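Local atomic coordinates of ABC transporter (Caldanaerobius, PDB entry 4G68), a protein that probably binds xylan-derived xylo-oligosaccharides outside the cell and hands them to an ABC transporter for uptake. Residues A[72-75]-A[76-80]; A[102-105]-A[106-109]; A[124-127]-A[128-132]; A[281-284]-A[285-288]; A[372-376]-A[377-381]. One frame throughout, in Å; residues are numbered along the deposited sequence.

Interaction 1. Residues A[72-75]-A[76-80]. With XYS (alpha-D-xylopyranose), chain D.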
# COMPACT_ATOMS: atom_id res chain seq x y z
N THR A 72 -3.99 -13.12 3.72
CA THR A 72 -4.01 -13.99 4.87
C THR A 72 -5.15 -13.70 5.84
O THR A 72 -5.57 -14.57 6.52
CB THR A 72 -2.69 -13.96 5.70
OG1 THR A 72 -2.26 -12.63 5.92
CG2 THR A 72 -1.58 -14.81 5.05
N GLY A 73 -5.58 -12.46 5.91
CA GLY A 73 -6.65 -12.09 6.81
C GLY A 73 -8.07 -12.38 6.30
O GLY A 73 -8.25 -12.57 5.12
N GLU A 74 -9.06 -12.39 7.20
CA GLU A 74 -10.48 -12.62 6.83
C GLU A 74 -11.17 -11.25 6.66
O GLU A 74 -10.85 -10.31 7.36
CB GLU A 74 -11.18 -13.44 7.95
CG GLU A 74 -10.60 -14.83 8.08
CD GLU A 74 -10.93 -15.77 6.91
OE1 GLU A 74 -11.63 -15.37 5.90
OE2 GLU A 74 -10.48 -16.95 6.97
N PRO A 75 -12.12 -11.11 5.72
CA PRO A 75 -12.67 -12.18 4.91
C PRO A 75 -11.90 -12.50 3.63
O PRO A 75 -12.36 -13.41 2.87
CB PRO A 75 -14.07 -11.68 4.55
CG PRO A 75 -13.87 -10.16 4.45
CD PRO A 75 -12.89 -9.86 5.56
N ALA A 76 -10.81 -11.80 3.33
CA ALA A 76 -10.09 -12.01 2.05
C ALA A 76 -9.65 -13.44 1.86
O ALA A 76 -9.83 -14.00 0.80
CB ALA A 76 -8.93 -11.03 1.86
N LYS A 77 -9.12 -14.08 2.92
CA LYS A 77 -8.61 -15.44 2.73
C LYS A 77 -9.77 -16.35 2.20
O LYS A 77 -9.57 -17.10 1.22
CB LYS A 77 -8.03 -15.98 4.05
CG LYS A 77 -7.54 -17.44 3.99
CD LYS A 77 -7.19 -17.86 5.45
CE LYS A 77 -6.99 -19.36 5.57
NZ LYS A 77 -5.98 -19.89 4.61
N THR A 78 -10.96 -16.19 2.78
CA THR A 78 -12.09 -17.05 2.39
C THR A 78 -12.53 -16.70 0.96
O THR A 78 -12.86 -17.58 0.14
CB THR A 78 -13.26 -16.83 3.34
OG1 THR A 78 -12.89 -17.19 4.68
CG2 THR A 78 -14.47 -17.66 2.90
N LYS A 79 -12.56 -15.39 0.68
CA LYS A 79 -13.00 -14.93 -0.63
C LYS A 79 -12.08 -15.36 -1.75
O LYS A 79 -12.57 -15.73 -2.83
CB LYS A 79 -13.14 -13.42 -0.68
CG LYS A 79 -14.10 -12.92 0.34
CD LYS A 79 -15.47 -13.16 -0.17
CE LYS A 79 -16.25 -12.00 0.29
NZ LYS A 79 -17.61 -12.40 -0.09
N VAL A 80 -10.76 -15.24 -1.53
CA VAL A 80 -9.83 -15.73 -2.51
C VAL A 80 -10.04 -17.25 -2.76
O VAL A 80 -10.05 -17.69 -3.93
CB VAL A 80 -8.40 -15.41 -2.08
CG1 VAL A 80 -7.39 -16.00 -3.07
CG2 VAL A 80 -8.23 -13.87 -1.97
C1 XYS D . -5.59 -9.30 3.72
C2 XYS D . -4.07 -9.31 4.00
C3 XYS D . -3.38 -7.96 3.81
C4 XYS D . -3.89 -7.26 2.54
C5 XYS D . -5.41 -7.15 2.58
O1 XYS D . -6.39 -9.92 4.68
O2 XYS D . -3.67 -9.88 5.18
O3 XYS D . -2.02 -8.20 3.77
O4 XYS D . -3.21 -6.07 2.19
O5 XYS D . -6.12 -8.12 3.20

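Interaction 2. Residues A[102-105]-A[106-109]. With XYP (beta-D-xylopyranose), chain B; XYP (beta-D-xylopyranose), chain C.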
# COMPACT_ATOMS: atom_id res chain seq x y z
N GLU A 102 1.94 -14.50 4.71
CA GLU A 102 1.78 -13.16 5.27
C GLU A 102 2.68 -12.15 4.47
O GLU A 102 3.81 -12.42 4.20
CB GLU A 102 2.08 -13.14 6.76
CG GLU A 102 1.97 -11.72 7.34
CD GLU A 102 3.27 -10.88 7.25
OE1 GLU A 102 4.40 -11.49 7.23
OE2 GLU A 102 3.20 -9.60 7.36
N ASN A 103 2.11 -10.97 4.19
CA ASN A 103 2.82 -9.86 3.53
C ASN A 103 4.32 -9.78 3.66
O ASN A 103 5.04 -9.90 2.65
CB ASN A 103 2.12 -8.55 4.03
CG ASN A 103 2.71 -7.27 3.46
OD1 ASN A 103 3.01 -7.19 2.29
ND2 ASN A 103 2.84 -6.24 4.30
N ASP A 104 4.82 -9.51 4.88
CA ASP A 104 6.28 -9.28 4.95
C ASP A 104 7.09 -10.57 4.69
O ASP A 104 8.15 -10.54 4.02
CB ASP A 104 6.64 -8.56 6.24
CG ASP A 104 6.36 -7.10 6.13
OD1 ASP A 104 7.00 -6.45 5.26
OD2 ASP A 104 5.41 -6.68 6.76
N ALA A 105 6.57 -11.71 5.13
CA ALA A 105 7.28 -13.01 4.78
C ALA A 105 7.14 -13.34 3.28
O ALA A 105 7.99 -14.01 2.69
CB ALA A 105 6.69 -14.12 5.59
N TYR A 106 6.06 -12.83 2.66
CA TYR A 106 5.85 -13.09 1.23
C TYR A 106 6.88 -12.39 0.39
O TYR A 106 7.38 -12.95 -0.57
CB TYR A 106 4.44 -12.63 0.84
CG TYR A 106 4.16 -12.84 -0.61
CD1 TYR A 106 3.65 -14.01 -1.05
CD2 TYR A 106 4.35 -11.82 -1.58
CE1 TYR A 106 3.36 -14.21 -2.40
CE2 TYR A 106 4.13 -12.04 -2.94
CZ TYR A 106 3.56 -13.23 -3.33
OH TYR A 106 3.34 -13.55 -4.68
N LYS A 107 7.23 -11.16 0.76
CA LYS A 107 8.34 -10.49 0.04
C LYS A 107 9.58 -11.35 0.03
O LYS A 107 10.21 -11.53 -1.05
CB LYS A 107 8.71 -9.19 0.78
CG LYS A 107 7.52 -8.26 0.83
CD LYS A 107 7.80 -7.09 1.79
CE LYS A 107 6.54 -6.25 1.80
NZ LYS A 107 6.61 -5.15 2.88
N THR A 108 9.95 -11.89 1.20
CA THR A 108 11.11 -12.77 1.25
C THR A 108 10.97 -14.01 0.36
O THR A 108 11.89 -14.37 -0.40
CB THR A 108 11.39 -13.20 2.70
OG1 THR A 108 11.55 -12.02 3.50
CG2 THR A 108 12.65 -14.08 2.81
N LYS A 109 9.81 -14.63 0.47
CA LYS A 109 9.50 -15.87 -0.25
C LYS A 109 9.60 -15.64 -1.77
O LYS A 109 10.30 -16.40 -2.44
CB LYS A 109 8.12 -16.36 0.08
CG LYS A 109 7.81 -17.74 -0.50
CD LYS A 109 6.44 -18.21 -0.05
CE LYS A 109 6.18 -19.58 -0.73
NZ LYS A 109 4.84 -20.19 -0.64
C1 XYP B . 2.25 -3.22 1.08
C2 XYP B . 3.71 -3.65 1.12
C3 XYP B . 4.55 -2.41 1.47
C4 XYP B . 4.20 -1.19 0.58
C5 XYP B . 2.66 -0.97 0.44
O2 XYP B . 3.86 -4.71 2.04
O3 XYP B . 5.93 -2.80 1.33
O4 XYP B . 4.80 0.02 1.05
O5 XYP B . 2.02 -2.21 0.13
C1 XYP C . -2.00 -6.06 1.75
C2 XYP C . -2.05 -5.30 0.43
C3 XYP C . -0.59 -5.15 -0.04
C4 XYP C . 0.12 -4.38 1.06
C5 XYP C . 0.00 -5.13 2.40
O2 XYP C . -2.74 -6.13 -0.50
O3 XYP C . -0.68 -4.32 -1.21
O4 XYP C . 1.49 -4.32 0.67
O5 XYP C . -1.39 -5.26 2.71
O HOH W 1 10.38 -8.86 4.36

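Interaction 3. Residues A[124-127]-A[128-132]. With XYP (beta-D-xylopyranose), chain C; XYP (beta-D-xylopyranose), chain B.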
# COMPACT_ATOMS: atom_id res chain seq x y z
N GLN A 124 1.45 -12.87 -7.00
CA GLN A 124 1.09 -11.50 -6.68
C GLN A 124 2.37 -10.70 -6.49
O GLN A 124 3.38 -11.25 -6.09
CB GLN A 124 0.27 -11.48 -5.42
CG GLN A 124 -0.21 -10.12 -4.96
CD GLN A 124 -1.01 -10.14 -3.66
OE1 GLN A 124 -1.38 -11.20 -3.18
NE2 GLN A 124 -1.37 -8.95 -3.15
N THR A 125 2.36 -9.42 -6.86
CA THR A 125 3.56 -8.65 -6.75
C THR A 125 3.15 -7.19 -6.59
O THR A 125 1.94 -6.86 -6.66
CB THR A 125 4.48 -8.82 -7.99
OG1 THR A 125 5.73 -8.22 -7.71
CG2 THR A 125 3.89 -8.13 -9.24
N TRP A 126 4.15 -6.38 -6.39
CA TRP A 126 4.02 -4.93 -6.43
C TRP A 126 4.71 -4.43 -7.65
O TRP A 126 5.89 -4.70 -7.86
CB TRP A 126 4.66 -4.27 -5.17
CG TRP A 126 3.86 -4.65 -3.91
CD1 TRP A 126 2.70 -4.08 -3.41
CD2 TRP A 126 4.15 -5.74 -3.03
NE1 TRP A 126 2.28 -4.73 -2.28
CE2 TRP A 126 3.14 -5.71 -1.98
CE3 TRP A 126 5.18 -6.70 -2.98
CZ2 TRP A 126 3.10 -6.64 -0.99
CZ3 TRP A 126 5.17 -7.62 -1.93
CH2 TRP A 126 4.16 -7.56 -0.93
N ALA A 127 3.95 -3.73 -8.50
CA ALA A 127 4.52 -3.23 -9.77
C ALA A 127 5.41 -2.05 -9.53
O ALA A 127 5.26 -1.38 -8.49
CB ALA A 127 3.38 -2.84 -10.73
N GLY A 128 6.28 -1.73 -10.52
CA GLY A 128 7.33 -0.71 -10.35
C GLY A 128 8.62 -1.28 -9.87
O GLY A 128 9.08 -2.36 -10.33
N GLY A 129 9.27 -0.56 -8.95
CA GLY A 129 10.56 -0.97 -8.54
C GLY A 129 10.72 -2.33 -7.94
O GLY A 129 11.72 -3.00 -8.14
N PHE A 130 9.74 -2.74 -7.16
CA PHE A 130 9.75 -4.06 -6.58
C PHE A 130 9.98 -5.16 -7.62
O PHE A 130 10.75 -6.12 -7.38
CB PHE A 130 8.46 -4.32 -5.80
CG PHE A 130 8.46 -5.64 -5.03
CD1 PHE A 130 8.97 -5.74 -3.70
CD2 PHE A 130 7.95 -6.80 -5.63
CE1 PHE A 130 9.00 -6.94 -3.06
CE2 PHE A 130 7.91 -7.98 -4.93
CZ PHE A 130 8.42 -8.06 -3.63
N SER A 131 9.24 -5.10 -8.71
CA SER A 131 9.31 -6.16 -9.70
C SER A 131 10.40 -5.96 -10.74
O SER A 131 10.68 -6.87 -11.53
CB SER A 131 7.92 -6.22 -10.42
OG SER A 131 6.86 -6.56 -9.46
N GLN A 132 11.01 -4.76 -10.76
CA GLN A 132 11.91 -4.42 -11.89
C GLN A 132 13.06 -5.46 -12.01
O GLN A 132 13.41 -5.87 -13.14
CB GLN A 132 12.46 -2.98 -11.74
CG GLN A 132 13.22 -2.48 -12.98
CD GLN A 132 13.81 -1.12 -12.75
OE1 GLN A 132 13.44 -0.44 -11.80
NE2 GLN A 132 14.77 -0.72 -13.59
C1 XYP C . -2.00 -6.06 1.75
C2 XYP C . -2.05 -5.30 0.43
C3 XYP C . -0.59 -5.15 -0.04
C4 XYP C . 0.12 -4.38 1.06
C5 XYP C . 0.00 -5.13 2.40
O2 XYP C . -2.74 -6.13 -0.50
O3 XYP C . -0.68 -4.32 -1.21
O4 XYP C . 1.49 -4.32 0.67
O5 XYP C . -1.39 -5.26 2.71
C1 XYP B . 2.25 -3.22 1.08
C2 XYP B . 3.71 -3.65 1.12
C3 XYP B . 4.55 -2.41 1.47
C4 XYP B . 4.20 -1.19 0.58
C5 XYP B . 2.66 -0.97 0.44
O2 XYP B . 3.86 -4.71 2.04
O3 XYP B . 5.93 -2.80 1.33
O4 XYP B . 4.80 0.02 1.05
O5 XYP B . 2.02 -2.21 0.13

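Interaction 4. Residues A[281-284]-A[285-288]. With XYP (beta-D-xylopyranose), chain C; XYS (alpha-D-xylopyranose), chain D.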
# COMPACT_ATOMS: atom_id res chain seq x y z
N GLY A 281 7.61 -2.33 18.45
CA GLY A 281 7.51 -3.76 18.61
C GLY A 281 6.31 -4.38 17.92
O GLY A 281 6.24 -5.60 17.87
N LEU A 282 5.37 -3.57 17.43
CA LEU A 282 4.09 -4.09 16.87
C LEU A 282 4.09 -4.14 15.35
O LEU A 282 4.71 -3.28 14.71
CB LEU A 282 2.95 -3.15 17.28
CG LEU A 282 2.10 -3.65 18.46
CD1 LEU A 282 2.98 -4.25 19.53
CD2 LEU A 282 1.19 -2.55 18.99
N THR A 283 3.40 -5.17 14.79
CA THR A 283 3.23 -5.35 13.38
C THR A 283 2.03 -4.47 12.93
O THR A 283 1.24 -4.00 13.74
CB THR A 283 2.93 -6.84 13.05
OG1 THR A 283 1.70 -7.21 13.69
CG2 THR A 283 4.05 -7.78 13.59
N ARG A 284 1.91 -4.34 11.62
CA ARG A 284 0.71 -3.74 11.02
C ARG A 284 -0.53 -4.39 11.52
O ARG A 284 -1.46 -3.70 11.85
CB ARG A 284 0.80 -3.85 9.48
CG ARG A 284 -0.31 -3.13 8.66
CD ARG A 284 -1.52 -4.07 8.48
NE ARG A 284 -1.09 -5.26 7.73
CZ ARG A 284 -1.16 -5.42 6.39
NH1 ARG A 284 -1.66 -4.46 5.59
NH2 ARG A 284 -0.76 -6.60 5.86
N ASP A 285 -0.58 -5.72 11.44
CA ASP A 285 -1.77 -6.43 11.93
C ASP A 285 -2.12 -6.15 13.39
O ASP A 285 -3.30 -6.04 13.78
CB ASP A 285 -1.59 -7.95 11.71
CG ASP A 285 -1.59 -8.35 10.21
OD1 ASP A 285 -1.99 -7.57 9.31
OD2 ASP A 285 -1.21 -9.47 9.92
N GLU A 286 -1.11 -6.00 14.23
CA GLU A 286 -1.40 -5.67 15.60
C GLU A 286 -1.92 -4.25 15.76
O GLU A 286 -2.74 -3.96 16.63
CB GLU A 286 -0.16 -5.87 16.49
CG GLU A 286 0.06 -7.38 16.68
CD GLU A 286 1.46 -7.77 17.18
OE1 GLU A 286 2.41 -7.01 17.03
OE2 GLU A 286 1.62 -8.96 17.64
N ALA A 287 -1.42 -3.37 14.92
CA ALA A 287 -1.92 -1.98 14.97
C ALA A 287 -3.32 -1.84 14.40
O ALA A 287 -4.14 -1.08 14.97
CB ALA A 287 -0.94 -1.11 14.19
N THR A 288 -3.64 -2.58 13.32
CA THR A 288 -5.06 -2.52 12.81
C THR A 288 -5.99 -3.13 13.85
O THR A 288 -7.12 -2.68 13.99
CB THR A 288 -5.26 -3.19 11.45
OG1 THR A 288 -4.96 -4.59 11.55
CG2 THR A 288 -4.38 -2.54 10.34
C1 XYP C . -2.00 -6.06 1.75
C2 XYP C . -2.05 -5.30 0.43
C3 XYP C . -0.59 -5.15 -0.04
C4 XYP C . 0.12 -4.38 1.06
C5 XYP C . 0.00 -5.13 2.40
O2 XYP C . -2.74 -6.13 -0.50
O3 XYP C . -0.68 -4.32 -1.21
O4 XYP C . 1.49 -4.32 0.67
O5 XYP C . -1.39 -5.26 2.71
C1 XYS D . -5.59 -9.30 3.72
C2 XYS D . -4.07 -9.31 4.00
C3 XYS D . -3.38 -7.96 3.81
C4 XYS D . -3.89 -7.26 2.54
C5 XYS D . -5.41 -7.15 2.58
O1 XYS D . -6.39 -9.92 4.68
O2 XYS D . -3.67 -9.88 5.18
O3 XYS D . -2.02 -8.20 3.77
O4 XYS D . -3.21 -6.07 2.19
O5 XYS D . -6.12 -8.12 3.20
O HOH W 2 5.05 -8.25 17.12
O HOH W 3 0.42 -8.77 7.28

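Interaction 5. Residues A[372-376]-A[377-381]. With XYS (alpha-D-xylopyranose), chain D.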
# COMPACT_ATOMS: atom_id res chain seq x y z
N ASP A 372 -12.59 -6.85 -8.11
CA ASP A 372 -13.98 -6.79 -7.59
C ASP A 372 -14.04 -7.10 -6.10
O ASP A 372 -14.78 -6.41 -5.40
CB ASP A 372 -14.86 -7.80 -8.30
CG ASP A 372 -15.17 -7.43 -9.77
OD1 ASP A 372 -14.68 -6.46 -10.28
OD2 ASP A 372 -15.96 -8.23 -10.41
N MET A 373 -13.30 -8.11 -5.62
CA MET A 373 -13.31 -8.49 -4.20
C MET A 373 -12.79 -7.28 -3.41
O MET A 373 -13.38 -6.92 -2.40
CB MET A 373 -12.34 -9.69 -3.92
CG MET A 373 -12.18 -10.10 -2.44
SD MET A 373 -10.71 -11.21 -2.15
CE MET A 373 -9.40 -10.02 -2.21
N ASP A 374 -11.69 -6.69 -3.85
CA ASP A 374 -11.05 -5.56 -3.16
C ASP A 374 -12.07 -4.45 -2.97
O ASP A 374 -12.19 -3.85 -1.92
CB ASP A 374 -9.90 -4.97 -3.95
CG ASP A 374 -8.60 -5.67 -3.77
OD1 ASP A 374 -8.37 -6.43 -2.78
OD2 ASP A 374 -7.72 -5.40 -4.62
N TYR A 375 -12.83 -4.21 -4.02
CA TYR A 375 -13.80 -3.10 -4.01
C TYR A 375 -14.91 -3.43 -3.03
O TYR A 375 -15.35 -2.56 -2.26
CB TYR A 375 -14.39 -2.94 -5.38
CG TYR A 375 -15.25 -1.73 -5.56
CD1 TYR A 375 -14.86 -0.50 -5.03
CD2 TYR A 375 -16.42 -1.81 -6.33
CE1 TYR A 375 -15.61 0.64 -5.25
CE2 TYR A 375 -17.19 -0.69 -6.54
CZ TYR A 375 -16.77 0.52 -6.00
OH TYR A 375 -17.53 1.64 -6.22
N LEU A 376 -15.37 -4.67 -3.05
CA LEU A 376 -16.47 -5.08 -2.15
C LEU A 376 -16.10 -5.19 -0.70
O LEU A 376 -16.94 -4.90 0.18
CB LEU A 376 -17.07 -6.42 -2.59
CG LEU A 376 -17.91 -6.37 -3.91
CD1 LEU A 376 -18.19 -7.81 -4.31
CD2 LEU A 376 -19.17 -5.55 -3.72
N ILE A 377 -14.89 -5.68 -0.38
CA ILE A 377 -14.55 -5.81 1.05
C ILE A 377 -13.55 -4.75 1.61
O ILE A 377 -13.16 -4.82 2.78
CB ILE A 377 -14.06 -7.22 1.43
CG1 ILE A 377 -12.78 -7.60 0.70
CG2 ILE A 377 -15.16 -8.27 1.20
CD1 ILE A 377 -12.21 -8.93 1.14
N ALA A 378 -13.13 -3.81 0.74
CA ALA A 378 -12.23 -2.72 1.07
C ALA A 378 -10.81 -3.16 1.44
O ALA A 378 -10.11 -2.48 2.15
CB ALA A 378 -12.81 -1.72 2.13
N THR A 379 -10.35 -4.25 0.84
CA THR A 379 -8.95 -4.64 0.96
C THR A 379 -8.12 -3.98 -0.15
O THR A 379 -6.91 -4.11 -0.18
CB THR A 379 -8.78 -6.18 0.81
OG1 THR A 379 -9.58 -6.63 -0.26
CG2 THR A 379 -9.25 -6.90 2.08
N GLY A 380 -8.76 -3.25 -1.05
CA GLY A 380 -7.97 -2.51 -2.06
C GLY A 380 -8.85 -1.62 -2.88
O GLY A 380 -10.06 -1.64 -2.67
N LEU A 381 -8.25 -0.79 -3.75
CA LEU A 381 -9.02 0.05 -4.68
C LEU A 381 -8.93 -0.65 -6.05
O LEU A 381 -7.88 -1.00 -6.47
CB LEU A 381 -8.47 1.49 -4.69
CG LEU A 381 -8.76 2.30 -3.40
CD1 LEU A 381 -7.78 3.50 -3.36
CD2 LEU A 381 -10.20 2.81 -3.52
C1 XYS D . -5.59 -9.30 3.72
C2 XYS D . -4.07 -9.31 4.00
C3 XYS D . -3.38 -7.96 3.81
C4 XYS D . -3.89 -7.26 2.54
C5 XYS D . -5.41 -7.15 2.58
O1 XYS D . -6.39 -9.92 4.68
O2 XYS D . -3.67 -9.88 5.18
O3 XYS D . -2.02 -8.20 3.77
O4 XYS D . -3.21 -6.07 2.19
O5 XYS D . -6.12 -8.12 3.20

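Interaction 1. Residues A[72-75]-A[76-80]
The carboxylate of Glu74 is pinched between two donors of Thr78: the backbone N and the hydroxyl reach OE1 from opposite faces of its plane, both on the syn side. The hydroxyl bond is short, with Thr78 OG1 2.5 Å from Glu74 OE1. The backbone bond is longer and more bent, Thr78 N to Glu74 OE1 measuring 3.3 Å at an angle of 138°. The second oxygen, OE2, lies 3.7 Å from the aliphatic CD of Lys77. A bend at chi2 (-71°) folds the Glu74 chain back over the first turn of the helix, where an acceptor suits N-H groups that have no preceding turn of helix to bond to. The puckered ring of Pro75, entered through a cis peptide bond, turns the chain into the helix. Pro75 O then accepts from Lys79 N at 3.0 Å, and Gly73 O from Lys77 N at 2.8 Å. Gly73 also serves the sugar: its N donates to O2 of the alpha-xylose at 3.3 Å, and its O accepts a weak bond from O1. With no side chain, it leaves room for O1 beside its backbone. Such a strand-loop-helix junction, its helix start facing the ligand, is typical of the cleft of periplasmic-type solute-binding proteins, and here it receives the glycan.

Interaction 2. Residues A[102-105]-A[106-109]
Asp104 and Lys107 both hold CG anti to the carbonyl carbon (chi1 -80° and -60°), and this lays their side chains next to each other, pointing the same way. The lysine is stretched out beyond CG, which carries its amine back past the helix start to the sugar. Lys107 NZ makes a salt bridge of 2.7 Å with Asp104 OD1, approaching on the syn side, tilted 33° out of the carboxylate plane. The same amine donates to O3 and O2 of the beta-xylose of chain B, each at 2.9 Å. Asn103, with CG anti to the backbone N, brings its amide to that O2 as well. There OD1 accepts from the hydroxyl at 2.6 Å while ND2 donates to it at 2.9 Å, so one sugar oxygen is held by both ends of an amide and by an ammonium group. An amide suits this place because it can give and take at once, and a long, flexible lysine can span two neighbouring hydroxyls. The carboxylate partner probably steadies the positive charge and fixes where the amine points. Glu102, at the N-cap, turns its carboxylate over the first turn: OE1 takes Ala105 N at 3.0 Å and OE2 takes Asp104 N, both from above its plane. Asp104 OD2 bonds to Trp225 NE1, whose ring also meets Lys107 in a cation-pi contact. Helix 103-115 is tied to strand 122-126 by Tyr106 OH bonding to Gln124 O, and Tyr106 also packs on Phe123 of that strand.

Interaction 3. Residues A[124-127]-A[128-132]
Trp126 drives the edge of its indole into the face of Phe130, an edge-to-face pair with centroids 4.9 Å apart and planes at 81°. Its CE3 stands 3.5 Å above the Phe130 ring plane, over the ring centre. The other end of the indole belongs to the sugar. Trp126 NE1 donates to O3 of the chain C xylose at 3.2 Å, and more weakly to O4, while C2 of the chain B xylose leans over one face toward the rim. Tryptophan suits this site because a single ring system offers a donor, a flat face for a pyranose and an edge for an aromatic neighbour. Around this first shell runs a relay of hydroxyls. Thr125 OG1 donates to Ser131 OG at 2.7 Å, and Ser131 OG donates to Trp126 O at 2.6 Å, arriving above the carbonyl plane. The two bonds pull the loop back against the strand and fix the backbone that carries the indole; Thr125 OG1 also lies at the edge of Phe130. Gly128 makes the turn between the strand and the loop, with a positive phi (91°), at which any CB would collide with Ala127 O. Further out, Phe130 packs on Ile110 of helix 103-115 and Thr125 on Met348. Strand 122-126 runs between strand 64-69, parallel to it, and the antiparallel strand 341-349.

Interaction 4. Residues A[281-284]-A[285-288]
Hydrogen bonds of a capping box join Thr283 and Glu286. Thr283 is the N-cap: its OG1, held between the backbone N and the carbonyl carbon (chi1 62°), accepts from Glu286 N at 3.1 Å. In return Glu286 OE1 accepts from Thr283 N, also at 3.1 Å, on the anti side of the carboxylate and fairly straight at 165°. Threonine suits the cap with a short hydroxyl beside its own backbone, and glutamate reaches back from the first turn. Ala287 N to Thr283 O and Thr288 N to Arg284 O then start the regular helical bonding. One water donates to both Gly281 O and Glu286 OE1.

The charged contacts centre on Arg284. Its chain bends at chi2 and chi3, so that NE comes 2.9 Å from Asp285 OD1 in a salt bridge whose hydrogen bond is weak. The guanidinium and carboxylate planes are only 2° apart, and a second water accepts from Arg284 NH2 and lies within reach of Asp285 OD2. The strongest polar partner of Arg284 is Asp305, salt-bridged to NH1; flanking carboxylates of this kind probably balance its charge and hold it turned to the ligand.

The sugar is met by both terminal nitrogens. Arg284 NH1 meets the ring oxygen O5 of the chain C xylose edge-on at 3.0 Å, while NH2 gives weak bonds to that O5 and to O3 of the alpha-xylose.

Side-chain packing completes the setting: Arg284, Ala287 and Thr288 lie on Tyr299 of strand 298-300, Thr288 touches helix 306-310, and Arg284 rests on Trp225 and Pro226 of helix 225-239.

Interaction 5. Residues A[372-376]-A[377-381]
Asp374 and Thr379 meet at about a right angle where helix 356-377 gives way to its loop. The threonine hydroxyl donates to the aspartate across the turn: Thr379 OG1 lies 2.8 Å from Asp374 OD1, on the anti side and not far from the carboxylate plane. With chi1 at 43°, OG1 is tucked back toward the helix while CG2 faces the other way, 3.5 Å from the ring oxygen O5 of the alpha-xylose. A threonine suits the place because its two branches serve two neighbours, hydroxyl to the protein and methyl to the sugar. Gly380 passes close to the Asp374 carboxylate, its CA 3.6 Å from Asp374 CG, and the lack of a side chain makes that approach possible.

Met373 and Ile377 cross obliquely one turn apart. Met373 CG touches Ile377 CD1 at 3.8 Å, and the bend at chi3 swings Met373 CE over toward Thr379 OG1. These apolar chains also meet helix 76-90, Met373 packing on Lys79 and Val80, and Ile377 on Ala76 and Lys79. The helix closes with Ile377 N donating to Met373 O at 2.8 Å. Ala378 then takes a positive phi (66°), and Asp374 O receives two weaker bonds, from Ala378 N and Thr379 N. Ile377 O is in turn bonded by Ser311 OG.

Asp374 is buried, and its OD2 lies close to Asp175 OD2. Two carboxylates so near each other could raise the proton affinity of one of them, while the hydroxyl of Thr379 would help stabilise negative charge on OD1.

In the fold
In chain order the five interactions run from 1 to 5, and each brings part of one glycan site into place. The sugar is a trisaccharide, xylose to xylose to xylose. Interactions 1 and 5, centres 11 Å apart, meet the alpha-xylose end and pack together, Met373 and Ile377 lying on helix 76-90. Interactions 2 and 3, 13 Å apart, join helix 103-115 to strand 122-126 and hold the two beta-xyloses. Interaction 4, on helix 284-292, probably comes from the opposite side of the cleft, 24 Å between centres from interaction 3, and bridges the chain C and alpha-xylose units. Such two-sided enclosure is consistent with a solute-binding protein closing on its ligand.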